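Local atomic coordinates of mucus binding protein (Lactobacillus reuteri, PDB entry 3I57), a protein that probably mediates attachment of the bacterium to mucus from the cell wall and, through this type 2 repeat, also binds immunoglobulins. Residues T34-G45 with T70-E78; S150-E160 with T176-D184. All blocks are in the same frame, centred on the assembly; numbering follows the deposited sequence.

Two units of one elongated chain solve the same problem, attaching a segment to the sheet, in different ways. Contact 1 (34-45 with 70-78) is largely buried: a helix lies on a strand, and hydrocarbon does most of the work, with one backbone hydrogen bond where the helix has ended. Contact 2 (150-160 with 176-184) lies nearer the surface and belongs to the Muc B2-like part. There a looping segment pairs with the last strand edge to edge; backbone hydrogen bonds form a ladder, and separately a buried tyrosine bonds to the loop behind it. Both contacts reach the same extended sheet, yet their centres are about 65 Å apart, on opposite sides of the chain's centre.

Contact 1 of 2, residues T34-G45 with T70-E78; sequences TAEGIKKFEGDG and TVIFKHHRE
The helix-on-sheet core of the N-terminal beta-grasp unit forms where T34, together with I38 and F41 of helix 35-43, meets V71 and F73 of strand 67-80. Helix 35-43 and strand 70-75 run nearly parallel, their axes 10.2 Å apart at closest and inclined by 17°. V71 and F73, two residues apart, both point toward the helix. The two branches of V71 divide the work: CG1 meets I38 CG1 at 3.8 Å, the side chains crossing at about a right angle, while CG2 touches T34 CG2 at 3.6 Å. The hydroxyl of T34 turns instead to D51.

F73 pushes its ring end-first against the helix, its CG anti to the carbonyl carbon (chi1 -59°). F41 CB rests over one face, 3.8 Å from F73 CZ and offset toward the rim, whereas I38 CA comes to the ring edge in its plane, 4.0 Å from the same F73 CZ. The F41 ring leads on past this point to Y8 of strand 2-10, and K40 CD lies over the centre of one of its faces.

Beyond the helix the chemistry changes. G45, with positive phi, completes a Schellman motif, and its carbonyl O accepts a bond from H76 N at 2.9 Å. H76 ND1 finds its own partner in E47, and K40 NZ forms a salt bridge with D44 OD2 at 2.8 Å. Apolar contact thus carries the helix on the sheet, while a single backbone bond ties the chain leaving the helix to H76, at the break in the strand.

Contact 2 of 2, residues S150-E160 with T176-D184; sequences SPTIAGYAPSE and TLTVIYTAD
Y181, on strand 176-183, passes its side chain between P158 and I153 to reach P151. Y181 CB starts 4.0 Å from Y156 CB, on the face of the sheet that also carries P158. With CG anti to the carbonyl carbon (chi1 -77°), the ring extends behind the paired strands: Y181 CD2 passes P158 N at 3.7 Å. P158 CB lies over one face of the ring, near CZ and 3.5 Å from Y181 CE2. I153 CD1 sits over the centre of the opposite face, 3.8 Å above the plane and near CE1, making the ring the filling of an aliphatic sandwich. At the tip, Y181 OH donates to P151 O at 2.6 Å, in the carbonyl plane and on a lone pair, with S150 CB and the P151 ring close beside it. A phenylalanine at Y181 could keep the sandwich but would probably leave the P151 carbonyl without this donor and the loop less firmly tied to the strand.

The ladder beside the ring is regular at its centre, where A157 and T182 form a hydrogen-bonded pair, and D184 N extends it to G155 O in a nearly straight bond (172°). G155, at positive phi, belongs to the type II turn from I153 to Y156 that brings the chain back. Toward the other end, S159 N gives I180 O a weak bond, but S159 OG accepts I180 N at 2.9 Å and is joined to T178 O through a water. Strand 176-183, antiparallel to 156-158 and parallel to 93-104, has neighbours of both directions, consistent with the mixed sheet of a beta-grasp, ubiquitin-like unit.

Contact 1 of 2, residues T34-G45 with T70-E78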
ATOM      1  N   THR A  34     -19.054  -2.464  26.509  1.00  7.90           N
ATOM      2  CA  THR A  34     -18.531  -2.195  25.181  1.00  7.82           C
ATOM      3  C   THR A  34     -17.775  -3.399  24.634  1.00  7.96           C
ATOM      4  O   THR A  34     -17.265  -3.343  23.517  1.00  8.26           O
ATOM      5  CB  THR A  34     -17.552  -1.025  25.227  1.00  7.41           C
ATOM      6  OG1 THR A  34     -16.557  -1.312  26.235  1.00  8.05           O
ATOM      7  CG2 THR A  34     -18.315   0.320  25.535  1.00  6.33           C
ATOM      8  N   ALA A  35     -17.714  -4.490  25.403  1.00  8.96           N
ATOM      9  CA  ALA A  35     -16.855  -5.621  24.998  1.00  9.93           C
ATOM     10  C   ALA A  35     -17.210  -6.269  23.663  1.00  9.57           C
ATOM     11  O   ALA A  35     -16.318  -6.485  22.821  1.00 10.08           O
ATOM     12  CB  ALA A  35     -16.754  -6.702  26.123  1.00  9.90           C
ATOM     13  N   GLU A  36     -18.481  -6.586  23.445  1.00  9.99           N
ATOM     14  CA  GLU A  36     -18.856  -7.172  22.172  1.00 11.08           C
ATOM     15  C   GLU A  36     -18.628  -6.222  20.999  1.00 10.20           C
ATOM     16  O   GLU A  36     -18.187  -6.642  19.939  1.00 10.16           O
ATOM     17  CB  GLU A  36     -20.308  -7.666  22.184  1.00 12.42           C
ATOM     18  CG  GLU A  36     -20.435  -9.002  22.925  1.00 16.42           C
ATOM     19  CD  GLU A  36     -21.878  -9.357  23.249  1.00 25.07           C
ATOM     20  OE1 GLU A  36     -22.789  -8.603  22.838  1.00 29.97           O
ATOM     21  OE2 GLU A  36     -22.097 -10.391  23.916  1.00 29.21           O
ATOM     22  N   GLY A  37     -18.950  -4.949  21.177  1.00  9.36           N
ATOM     23  CA  GLY A  37     -18.802  -4.007  20.072  1.00  7.69           C
ATOM     24  C   GLY A  37     -17.333  -3.831  19.731  1.00  7.66           C
ATOM     25  O   GLY A  37     -16.942  -3.782  18.560  1.00  8.13           O
ATOM     26  N   ILE A  38     -16.501  -3.723  20.761  1.00  7.37           N
ATOM     27  CA  ILE A  38     -15.050  -3.642  20.521  1.00  7.98           C
ATOM     28  C   ILE A  38     -14.550  -4.893  19.790  1.00  8.87           C
ATOM     29  O   ILE A  38     -13.840  -4.796  18.780  1.00  8.38           O
ATOM     30  CB  ILE A  38     -14.269  -3.381  21.823  1.00  7.73           C
ATOM     31  CG1 ILE A  38     -14.510  -1.942  22.304  1.00  7.05           C
ATOM     32  CG2 ILE A  38     -12.770  -3.626  21.631  1.00  9.20           C
ATOM     33  CD1 ILE A  38     -14.165  -1.727  23.826  1.00  6.93           C
ATOM     34  N   LYS A  39     -14.940  -6.069  20.269  1.00  9.26           N
ATOM     35  CA  LYS A  39     -14.561  -7.305  19.570  1.00  9.60           C
ATOM     36  C   LYS A  39     -14.960  -7.320  18.085  1.00  9.57           C
ATOM     37  O   LYS A  39     -14.155  -7.713  17.213  1.00  8.96           O
ATOM     38  CB  LYS A  39     -15.165  -8.506  20.292  1.00 10.42           C
ATOM     39  CG  LYS A  39     -14.791  -9.854  19.712  1.00 13.73           C
ATOM     40  CD  LYS A  39     -15.337 -10.941  20.665  1.00 19.46           C
ATOM     41  CE  LYS A  39     -15.409 -12.324  20.019  1.00 22.15           C
ATOM     42  NZ  LYS A  39     -14.132 -13.071  20.082  1.00 25.21           N
ATOM     43  N   LYS A  40     -16.188  -6.904  17.801  1.00  8.24           N
ATOM     44  CA  LYS A  40     -16.698  -6.854  16.442  1.00  8.98           C
ATOM     45  C   LYS A  40     -15.846  -5.949  15.546  1.00  8.80           C
ATOM     46  O   LYS A  40     -15.370  -6.372  14.480  1.00  8.73           O
ATOM     47  CB  LYS A  40     -18.167  -6.432  16.432  1.00  9.49           C
ATOM     48  CG  LYS A  40     -18.841  -6.387  15.035  1.00 11.63           C
ATOM     49  CD  LYS A  40     -18.522  -5.085  14.298  1.00 15.87           C
ATOM     50  CE  LYS A  40     -19.236  -5.010  12.923  1.00 19.88           C
ATOM     51  NZ  LYS A  40     -18.903  -6.203  12.080  1.00 22.51           N
ATOM     52  N   PHE A  41     -15.632  -4.711  15.972  1.00  8.23           N
ATOM     53  CA  PHE A  41     -14.836  -3.813  15.143  1.00  8.81           C
ATOM     54  C   PHE A  41     -13.361  -4.236  15.021  1.00  8.78           C
ATOM     55  O   PHE A  41     -12.762  -4.111  13.945  1.00  8.37           O
ATOM     56  CB  PHE A  41     -15.038  -2.351  15.561  1.00  8.60           C
ATOM     57  CG  PHE A  41     -16.431  -1.863  15.258  1.00  9.71           C
ATOM     58  CD1 PHE A  41     -16.838  -1.718  13.933  1.00 10.23           C
ATOM     59  CD2 PHE A  41     -17.342  -1.631  16.260  1.00  8.01           C
ATOM     60  CE1 PHE A  41     -18.118  -1.317  13.634  1.00 11.51           C
ATOM     61  CE2 PHE A  41     -18.648  -1.248  15.961  1.00  9.47           C
ATOM     62  CZ  PHE A  41     -19.026  -1.073  14.660  1.00  7.68           C
ATOM     63  N   GLU A  42     -12.791  -4.800  16.089  1.00  9.86           N
ATOM     64  CA  GLU A  42     -11.415  -5.302  15.985  1.00 10.53           C
ATOM     65  C   GLU A  42     -11.359  -6.468  14.976  1.00 10.98           C
ATOM     66  O   GLU A  42     -10.385  -6.625  14.260  1.00 10.06           O
ATOM     67  CB  GLU A  42     -10.812  -5.584  17.378  1.00 11.65           C
ATOM     68  CG  GLU A  42     -10.603  -4.258  18.197  1.00 13.99           C
ATOM     69  CD  GLU A  42      -9.669  -4.391  19.422  1.00 20.22           C
ATOM     70  OE1 GLU A  42      -9.732  -5.445  20.068  1.00 15.82           O
ATOM     71  OE2 GLU A  42      -8.884  -3.437  19.754  1.00 21.01           O
ATOM     72  N   GLY A  43     -12.456  -7.202  14.847  1.00 10.73           N
ATOM     73  CA  GLY A  43     -12.570  -8.238  13.828  1.00 11.04           C
ATOM     74  C   GLY A  43     -12.647  -7.693  12.414  1.00 11.39           C
ATOM     75  O   GLY A  43     -12.440  -8.436  11.453  1.00 12.31           O
ATOM     76  N   ASP A  44     -12.971  -6.410  12.261  1.00 10.49           N
ATOM     77  CA  ASP A  44     -12.982  -5.772  10.953  1.00 10.06           C
ATOM     78  C   ASP A  44     -11.696  -4.960  10.739  1.00  9.56           C
ATOM     79  O   ASP A  44     -11.642  -4.132   9.856  1.00  9.84           O
ATOM     80  CB  ASP A  44     -14.190  -4.851  10.772  1.00 10.72           C
ATOM     81  CG  ASP A  44     -15.531  -5.609  10.809  1.00 13.25           C
ATOM     82  OD1 ASP A  44     -15.516  -6.816  10.598  1.00 13.88           O
ATOM     83  OD2 ASP A  44     -16.576  -4.984  11.026  1.00 17.65           O
ATOM     84  N   GLY A  45     -10.687  -5.171  11.563  1.00  9.09           N
ATOM     85  CA  GLY A  45      -9.410  -4.493  11.337  1.00  8.50           C
ATOM     86  C   GLY A  45      -9.091  -3.332  12.236  1.00  8.22           C
ATOM     87  O   GLY A  45      -7.968  -2.814  12.220  1.00  7.56           O
ATOM     88  N   THR A  70     -18.602   7.773  23.495  1.00  7.09           N
ATOM     89  CA  THR A  70     -17.935   7.281  22.278  1.00  7.01           C
ATOM     90  C   THR A  70     -16.936   6.144  22.557  1.00  7.31           C
ATOM     91  O   THR A  70     -16.340   6.039  23.647  1.00  7.15           O
ATOM     92  CB  THR A  70     -17.229   8.426  21.521  1.00  7.54           C
ATOM     93  OG1 THR A  70     -16.282   9.054  22.389  1.00  7.12           O
ATOM     94  CG2 THR A  70     -18.242   9.488  21.036  1.00  7.25           C
ATOM     95  N   VAL A  71     -16.807   5.242  21.580  1.00  6.47           N
ATOM     96  CA  VAL A  71     -15.787   4.219  21.614  1.00  6.53           C
ATOM     97  C   VAL A  71     -15.013   4.440  20.328  1.00  6.68           C
ATOM     98  O   VAL A  71     -15.549   4.277  19.230  1.00  5.74           O
ATOM     99  CB  VAL A  71     -16.382   2.764  21.628  1.00  6.60           C
ATOM    100  CG1 VAL A  71     -15.259   1.740  21.668  1.00  7.74           C
ATOM    101  CG2 VAL A  71     -17.260   2.550  22.863  1.00  7.15           C
ATOM    102  N   ILE A  72     -13.762   4.840  20.460  1.00  6.02           N
ATOM    103  CA  ILE A  72     -13.063   5.379  19.308  1.00  6.19           C
ATOM    104  C   ILE A  72     -11.991   4.380  18.905  1.00  6.07           C
ATOM    105  O   ILE A  72     -11.261   3.877  19.755  1.00  6.50           O
ATOM    106  CB  ILE A  72     -12.415   6.767  19.616  1.00  6.22           C
ATOM    107  CG1 ILE A  72     -13.488   7.817  19.924  1.00  7.57           C
ATOM    108  CG2 ILE A  72     -11.589   7.282  18.408  1.00  4.73           C
ATOM    109  CD1 ILE A  72     -12.942   9.136  20.500  1.00 11.76           C
ATOM    110  N   PHE A  73     -11.914   4.098  17.609  1.00  5.97           N
ATOM    111  CA  PHE A  73     -10.905   3.189  17.089  1.00  6.42           C
ATOM    112  C   PHE A  73      -9.953   3.865  16.119  1.00  7.26           C
ATOM    113  O   PHE A  73     -10.299   4.855  15.478  1.00  7.74           O
ATOM    114  CB  PHE A  73     -11.580   2.065  16.302  1.00  6.29           C
ATOM    115  CG  PHE A  73     -12.549   1.262  17.107  1.00  5.07           C
ATOM    116  CD1 PHE A  73     -12.154   0.081  17.695  1.00  5.25           C
ATOM    117  CD2 PHE A  73     -13.845   1.696  17.281  1.00  7.22           C
ATOM    118  CE1 PHE A  73     -13.061  -0.679  18.447  1.00  6.39           C
ATOM    119  CE2 PHE A  73     -14.763   0.948  18.050  1.00  6.07           C
ATOM    120  CZ  PHE A  73     -14.355  -0.227  18.624  1.00  9.20           C
ATOM    121  N   LYS A  74      -8.763   3.289  15.973  1.00  7.72           N
ATOM    122  CA  LYS A  74      -7.912   3.606  14.836  1.00  7.95           C
ATOM    123  C   LYS A  74      -7.832   2.378  13.935  1.00  7.91           C
ATOM    124  O   LYS A  74      -8.429   1.333  14.233  1.00  7.65           O
ATOM    125  CB  LYS A  74      -6.514   4.047  15.307  1.00  7.52           C
ATOM    126  CG  LYS A  74      -6.519   5.279  16.167  1.00 13.15           C
ATOM    127  CD  LYS A  74      -5.078   5.602  16.635  1.00 18.99           C
ATOM    128  CE  LYS A  74      -4.930   7.062  17.054  1.00 20.82           C
ATOM    129  NZ  LYS A  74      -5.492   7.954  16.003  1.00 25.68           N
ATOM    130  N   HIS A  75      -7.092   2.480  12.836  1.00  6.76           N
ATOM    131  CA  HIS A  75      -6.967   1.305  11.949  1.00  6.63           C
ATOM    132  C   HIS A  75      -5.747   0.492  12.394  1.00  7.27           C
ATOM    133  O   HIS A  75      -4.661   1.063  12.534  1.00  6.96           O
ATOM    134  CB  HIS A  75      -6.741   1.753  10.506  1.00  6.43           C
ATOM    135  CG  HIS A  75      -7.886   2.499   9.901  1.00  8.40           C
ATOM    136  ND1 HIS A  75      -7.996   2.708   8.538  1.00  8.07           N
ATOM    137  CD2 HIS A  75      -8.985   3.062  10.462  1.00  9.81           C
ATOM    138  CE1 HIS A  75      -9.104   3.387   8.294  1.00  8.03           C
ATOM    139  NE2 HIS A  75      -9.717   3.619   9.445  1.00  8.74           N
ATOM    140  N   HIS A  76      -5.923  -0.798  12.640  1.00  7.57           N
ATOM    141  CA  HIS A  76      -4.784  -1.652  12.932  1.00  8.80           C
ATOM    142  C   HIS A  76      -3.888  -1.792  11.686  1.00  8.55           C
ATOM    143  O   HIS A  76      -4.378  -1.957  10.565  1.00  7.32           O
ATOM    144  CB  HIS A  76      -5.227  -3.037  13.435  1.00  8.72           C
ATOM    145  CG  HIS A  76      -4.066  -3.893  13.811  1.00 10.44           C
ATOM    146  ND1 HIS A  76      -3.278  -3.622  14.913  1.00 14.52           N
ATOM    147  CD2 HIS A  76      -3.459  -4.909  13.154  1.00 10.92           C
ATOM    148  CE1 HIS A  76      -2.281  -4.488  14.957  1.00 12.26           C
ATOM    149  NE2 HIS A  76      -2.373  -5.285  13.908  1.00 14.38           N
ATOM    150  N   ARG A  77      -2.576  -1.692  11.888  1.00  8.68           N
ATOM    151  CA  ARG A  77      -1.612  -1.826  10.799  1.00  9.04           C
ATOM    152  C   ARG A  77      -0.588  -2.905  11.078  1.00  9.86           C
ATOM    153  O   ARG A  77      -0.286  -3.205  12.236  1.00  9.94           O
ATOM    154  CB  ARG A  77      -0.920  -0.486  10.537  1.00  9.13           C
ATOM    155  CG  ARG A  77      -1.886   0.551   9.931  1.00  8.73           C
ATOM    156  CD  ARG A  77      -1.278   1.934   9.728  1.00 11.01           C
ATOM    157  NE  ARG A  77      -2.228   2.767   8.994  1.00 14.10           N
ATOM    158  CZ  ARG A  77      -3.223   3.433   9.575  1.00 14.00           C
ATOM    159  NH1 ARG A  77      -3.375   3.374  10.889  1.00  8.86           N
ATOM    160  NH2 ARG A  77      -4.059   4.147   8.837  1.00 14.62           N
ATOM    161  N   GLU A  78      -0.058  -3.486  10.010  1.00 11.29           N
ATOM    162  CA  GLU A  78       0.995  -4.481  10.125  1.00 12.37           C
ATOM    163  C   GLU A  78       1.968  -4.309   8.961  1.00 12.07           C
ATOM    164  O   GLU A  78       1.572  -4.043   7.827  1.00  9.55           O
ATOM    165  CB  GLU A  78       0.413  -5.896  10.133  1.00 13.90           C
ATOM    166  CG  GLU A  78      -0.491  -6.200   8.938  1.00 19.93           C
ATOM    167  CD  GLU A  78      -1.043  -7.629   8.947  1.00 25.87           C
ATOM    168  OE1 GLU A  78      -2.013  -7.874   9.703  1.00 28.52           O
ATOM    169  OE2 GLU A  78      -0.513  -8.494   8.193  1.00 26.67           O
TER

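Contact 2 of 2, residues S150-E160 with T176-D184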
ATOM      1  N   SER A 150      26.724  -7.220 -28.101  1.00 11.05           N
ATOM      2  CA  SER A 150      26.269  -6.944 -29.450  1.00 11.62           C
ATOM      3  C   SER A 150      26.748  -8.083 -30.366  1.00 12.44           C
ATOM      4  O   SER A 150      27.878  -8.577 -30.225  1.00 12.44           O
ATOM      5  CB  SER A 150      26.803  -5.587 -29.925  1.00 11.43           C
ATOM      6  OG  SER A 150      26.362  -4.538 -29.052  1.00 11.01           O
ATOM      7  N   PRO A 151      25.883  -8.515 -31.282  1.00 12.76           N
ATOM      8  CA  PRO A 151      26.268  -9.605 -32.178  1.00 13.69           C
ATOM      9  C   PRO A 151      27.408  -9.237 -33.104  1.00 14.49           C
ATOM     10  O   PRO A 151      27.598  -8.068 -33.443  1.00 15.19           O
ATOM     11  CB  PRO A 151      25.000  -9.858 -33.013  1.00 13.49           C
ATOM     12  CG  PRO A 151      24.095  -8.656 -32.785  1.00 13.78           C
ATOM     13  CD  PRO A 151      24.457  -8.154 -31.403  1.00 12.80           C
ATOM     14  N   THR A 152      28.135 -10.254 -33.539  1.00 16.13           N
ATOM     15  CA  THR A 152      29.199 -10.070 -34.522  1.00 17.73           C
ATOM     16  C   THR A 152      28.619 -10.202 -35.915  1.00 17.94           C
ATOM     17  O   THR A 152      27.965 -11.189 -36.231  1.00 18.78           O
ATOM     18  CB  THR A 152      30.291 -11.109 -34.310  1.00 17.58           C
ATOM     19  OG1 THR A 152      30.878 -10.882 -33.027  1.00 19.27           O
ATOM     20  CG2 THR A 152      31.366 -11.028 -35.422  1.00 17.87           C
ATOM     21  N   ILE A 153      28.825  -9.179 -36.726  1.00 18.98           N
ATOM     22  CA  ILE A 153      28.331  -9.166 -38.090  1.00 19.92           C
ATOM     23  C   ILE A 153      29.544  -8.989 -39.006  1.00 20.76           C
ATOM     24  O   ILE A 153      30.230  -7.968 -38.953  1.00 20.74           O
ATOM     25  CB  ILE A 153      27.293  -8.034 -38.280  1.00 20.21           C
ATOM     26  CG1 ILE A 153      26.199  -8.142 -37.213  1.00 19.41           C
ATOM     27  CG2 ILE A 153      26.658  -8.071 -39.686  1.00 19.96           C
ATOM     28  CD1 ILE A 153      25.055  -7.162 -37.377  1.00 16.18           C
ATOM     29  N   ALA A 154      29.830  -9.999 -39.826  1.00 21.62           N
ATOM     30  CA  ALA A 154      31.014  -9.944 -40.688  1.00 21.54           C
ATOM     31  C   ALA A 154      31.060  -8.644 -41.468  1.00 21.37           C
ATOM     32  O   ALA A 154      30.074  -8.238 -42.084  1.00 21.23           O
ATOM     33  CB  ALA A 154      31.044 -11.150 -41.656  1.00 22.32           C
ATOM     34  N   GLY A 155      32.208  -7.986 -41.428  1.00 20.77           N
ATOM     35  CA  GLY A 155      32.426  -6.803 -42.223  1.00 20.45           C
ATOM     36  C   GLY A 155      32.079  -5.526 -41.500  1.00 19.94           C
ATOM     37  O   GLY A 155      32.219  -4.445 -42.061  1.00 20.56           O
ATOM     38  N   TYR A 156      31.615  -5.660 -40.257  1.00 18.94           N
ATOM     39  CA  TYR A 156      31.163  -4.518 -39.467  1.00 18.48           C
ATOM     40  C   TYR A 156      31.638  -4.596 -38.009  1.00 16.83           C
ATOM     41  O   TYR A 156      31.959  -5.665 -37.504  1.00 17.41           O
ATOM     42  CB  TYR A 156      29.632  -4.421 -39.489  1.00 18.06           C
ATOM     43  CG  TYR A 156      29.062  -4.094 -40.843  1.00 20.03           C
ATOM     44  CD1 TYR A 156      28.796  -2.785 -41.199  1.00 21.18           C
ATOM     45  CD2 TYR A 156      28.793  -5.097 -41.776  1.00 21.93           C
ATOM     46  CE1 TYR A 156      28.263  -2.465 -42.446  1.00 22.59           C
ATOM     47  CE2 TYR A 156      28.250  -4.785 -43.029  1.00 21.61           C
ATOM     48  CZ  TYR A 156      27.996  -3.469 -43.349  1.00 22.89           C
ATOM     49  OH  TYR A 156      27.471  -3.130 -44.579  1.00 23.92           O
ATOM     50  N   ALA A 157      31.656  -3.440 -37.352  1.00 16.52           N
ATOM     51  CA  ALA A 157      31.985  -3.327 -35.934  1.00 15.27           C
ATOM     52  C   ALA A 157      30.898  -2.502 -35.255  1.00 13.95           C
ATOM     53  O   ALA A 157      30.537  -1.434 -35.735  1.00 13.16           O
ATOM     54  CB  ALA A 157      33.322  -2.643 -35.742  1.00 15.79           C
ATOM     55  N   PRO A 158      30.415  -2.978 -34.110  1.00 13.35           N
ATOM     56  CA  PRO A 158      29.382  -2.249 -33.375  1.00 12.89           C
ATOM     57  C   PRO A 158      29.951  -1.033 -32.623  1.00 13.29           C
ATOM     58  O   PRO A 158      31.115  -1.050 -32.220  1.00 15.37           O
ATOM     59  CB  PRO A 158      28.864  -3.304 -32.405  1.00 12.22           C
ATOM     60  CG  PRO A 158      30.099  -4.140 -32.083  1.00 14.20           C
ATOM     61  CD  PRO A 158      30.880  -4.176 -33.393  1.00 12.76           C
ATOM     62  N   SER A 159      29.133  -0.010 -32.415  1.00 13.50           N
ATOM     63  CA  SER A 159      29.524   1.188 -31.710  1.00 12.95           C
ATOM     64  C   SER A 159      29.797   0.885 -30.241  1.00 13.64           C
ATOM     65  O   SER A 159      30.585   1.574 -29.598  1.00 14.06           O
ATOM     66  CB  SER A 159      28.426   2.238 -31.807  1.00 13.76           C
ATOM     67  OG  SER A 159      27.186   1.685 -31.415  1.00 11.85           O
ATOM     68  N   GLU A 160      29.155  -0.149 -29.717  1.00 12.52           N
ATOM     69  CA  GLU A 160      29.405  -0.564 -28.342  1.00 12.87           C
ATOM     70  C   GLU A 160      29.339  -2.069 -28.304  1.00 12.57           C
ATOM     71  O   GLU A 160      28.330  -2.673 -28.701  1.00 12.03           O
ATOM     72  CB  GLU A 160      28.381   0.054 -27.372  1.00 12.30           C
ATOM     73  CG  GLU A 160      28.715  -0.225 -25.902  1.00 13.29           C
ATOM     74  CD  GLU A 160      27.811   0.566 -24.961  1.00 16.06           C
ATOM     75  OE1 GLU A 160      27.994   0.467 -23.727  1.00 15.63           O
ATOM     76  OE2 GLU A 160      26.910   1.259 -25.464  1.00 16.54           O
ATOM     77  N   THR A 176      16.084   2.550 -23.612  1.00  8.00           N
ATOM     78  CA  THR A 176      16.041   1.971 -24.949  1.00  8.41           C
ATOM     79  C   THR A 176      17.112   2.693 -25.744  1.00  6.97           C
ATOM     80  O   THR A 176      17.138   3.940 -25.750  1.00  8.19           O
ATOM     81  CB  THR A 176      14.669   2.188 -25.609  1.00  8.44           C
ATOM     82  OG1 THR A 176      13.674   1.420 -24.905  1.00 10.99           O
ATOM     83  CG2 THR A 176      14.720   1.708 -27.050  1.00  9.95           C
ATOM     84  N   LEU A 177      18.019   1.951 -26.372  1.00  7.27           N
ATOM     85  CA  LEU A 177      19.176   2.584 -26.986  1.00  7.90           C
ATOM     86  C   LEU A 177      19.551   1.832 -28.225  1.00  8.28           C
ATOM     87  O   LEU A 177      19.072   0.744 -28.424  1.00  7.99           O
ATOM     88  CB  LEU A 177      20.357   2.642 -26.001  1.00  8.42           C
ATOM     89  CG  LEU A 177      20.940   1.313 -25.535  1.00  9.18           C
ATOM     90  CD1 LEU A 177      22.194   0.937 -26.322  1.00 11.57           C
ATOM     91  CD2 LEU A 177      21.279   1.365 -24.032  1.00 10.00           C
ATOM     92  N   THR A 178      20.367   2.441 -29.077  1.00  8.43           N
ATOM     93  CA  THR A 178      20.735   1.832 -30.340  1.00  8.86           C
ATOM     94  C   THR A 178      22.244   1.715 -30.464  1.00  9.02           C
ATOM     95  O   THR A 178      22.962   2.680 -30.255  1.00  9.94           O
ATOM     96  CB  THR A 178      20.236   2.682 -31.530  1.00  8.97           C
ATOM     97  OG1 THR A 178      18.817   2.826 -31.451  1.00  8.03           O
ATOM     98  CG2 THR A 178      20.593   1.973 -32.856  1.00  9.08           C
ATOM     99  N   VAL A 179      22.691   0.513 -30.787  1.00  9.40           N
ATOM    100  CA  VAL A 179      24.057   0.205 -31.172  1.00  9.44           C
ATOM    101  C   VAL A 179      24.087   0.316 -32.718  1.00 10.09           C
ATOM    102  O   VAL A 179      23.178  -0.189 -33.381  1.00  9.15           O
ATOM    103  CB  VAL A 179      24.405  -1.206 -30.669  1.00  8.57           C
ATOM    104  CG1 VAL A 179      25.677  -1.761 -31.325  1.00 10.11           C
ATOM    105  CG2 VAL A 179      24.592  -1.184 -29.120  1.00 10.37           C
ATOM    106  N   ILE A 180      25.098   0.998 -33.264  1.00 10.67           N
ATOM    107  CA  ILE A 180      25.211   1.268 -34.714  1.00 11.87           C
ATOM    108  C   ILE A 180      26.405   0.488 -35.256  1.00 12.38           C
ATOM    109  O   ILE A 180      27.466   0.473 -34.617  1.00 13.02           O
ATOM    110  CB  ILE A 180      25.483   2.774 -34.980  1.00 12.96           C
ATOM    111  CG1 ILE A 180      24.264   3.612 -34.634  1.00 13.30           C
ATOM    112  CG2 ILE A 180      25.870   3.007 -36.454  1.00 12.27           C
ATOM    113  CD1 ILE A 180      24.485   5.079 -34.745  1.00 19.80           C
ATOM    114  N   TYR A 181      26.234  -0.171 -36.406  1.00 11.92           N
ATOM    115  CA  TYR A 181      27.295  -0.968 -37.013  1.00 12.96           C
ATOM    116  C   TYR A 181      27.905  -0.211 -38.175  1.00 14.28           C
ATOM    117  O   TYR A 181      27.192   0.259 -39.074  1.00 14.29           O
ATOM    118  CB  TYR A 181      26.783  -2.339 -37.511  1.00 13.18           C
ATOM    119  CG  TYR A 181      26.589  -3.331 -36.406  1.00 12.33           C
ATOM    120  CD1 TYR A 181      25.431  -3.313 -35.625  1.00 13.16           C
ATOM    121  CD2 TYR A 181      27.586  -4.237 -36.083  1.00 11.79           C
ATOM    122  CE1 TYR A 181      25.266  -4.192 -34.584  1.00 10.90           C
ATOM    123  CE2 TYR A 181      27.427  -5.130 -35.051  1.00 11.20           C
ATOM    124  CZ  TYR A 181      26.267  -5.095 -34.290  1.00  9.83           C
ATOM    125  OH  TYR A 181      26.135  -5.982 -33.257  1.00 11.92           O
ATOM    126  N   THR A 182      29.225  -0.080 -38.130  1.00 16.21           N
ATOM    127  CA  THR A 182      29.971   0.672 -39.128  1.00 17.56           C
ATOM    128  C   THR A 182      30.866  -0.283 -39.914  1.00 17.95           C
ATOM    129  O   THR A 182      31.474  -1.190 -39.355  1.00 17.70           O
ATOM    130  CB  THR A 182      30.811   1.773 -38.456  1.00 17.96           C
ATOM    131  OG1 THR A 182      29.936   2.745 -37.859  1.00 18.95           O
ATOM    132  CG2 THR A 182      31.703   2.471 -39.472  1.00 20.01           C
ATOM    133  N   ALA A 183      30.939  -0.083 -41.225  1.00 19.04           N
ATOM    134  CA  ALA A 183      31.756  -0.954 -42.060  1.00 19.74           C
ATOM    135  C   ALA A 183      33.245  -0.841 -41.730  1.00 20.49           C
ATOM    136  O   ALA A 183      33.734   0.242 -41.426  1.00 21.20           O
ATOM    137  CB  ALA A 183      31.496  -0.676 -43.560  1.00 19.95           C
ATOM    138  N   ASP A 184      33.935  -1.978 -41.754  1.00 20.95           N
ATOM    139  CA  ASP A 184      35.387  -2.048 -41.575  1.00 22.43           C
ATOM    140  C   ASP A 184      36.111  -1.336 -42.723  1.00 21.86           C
ATOM    141  O   ASP A 184      35.708  -1.497 -43.882  1.00 22.18           O
ATOM    142  CB  ASP A 184      35.846  -3.503 -41.567  1.00 22.13           C
ATOM    143  CG  ASP A 184      35.402  -4.260 -40.334  1.00 23.35           C
ATOM    144  OD1 ASP A 184      35.024  -3.630 -39.317  1.00 26.57           O
ATOM    145  OD2 ASP A 184      35.431  -5.497 -40.388  1.00 23.26           O
TER
HETATM  146  O   HOH W   1      25.813   3.206 -29.787  1.00  8.89           O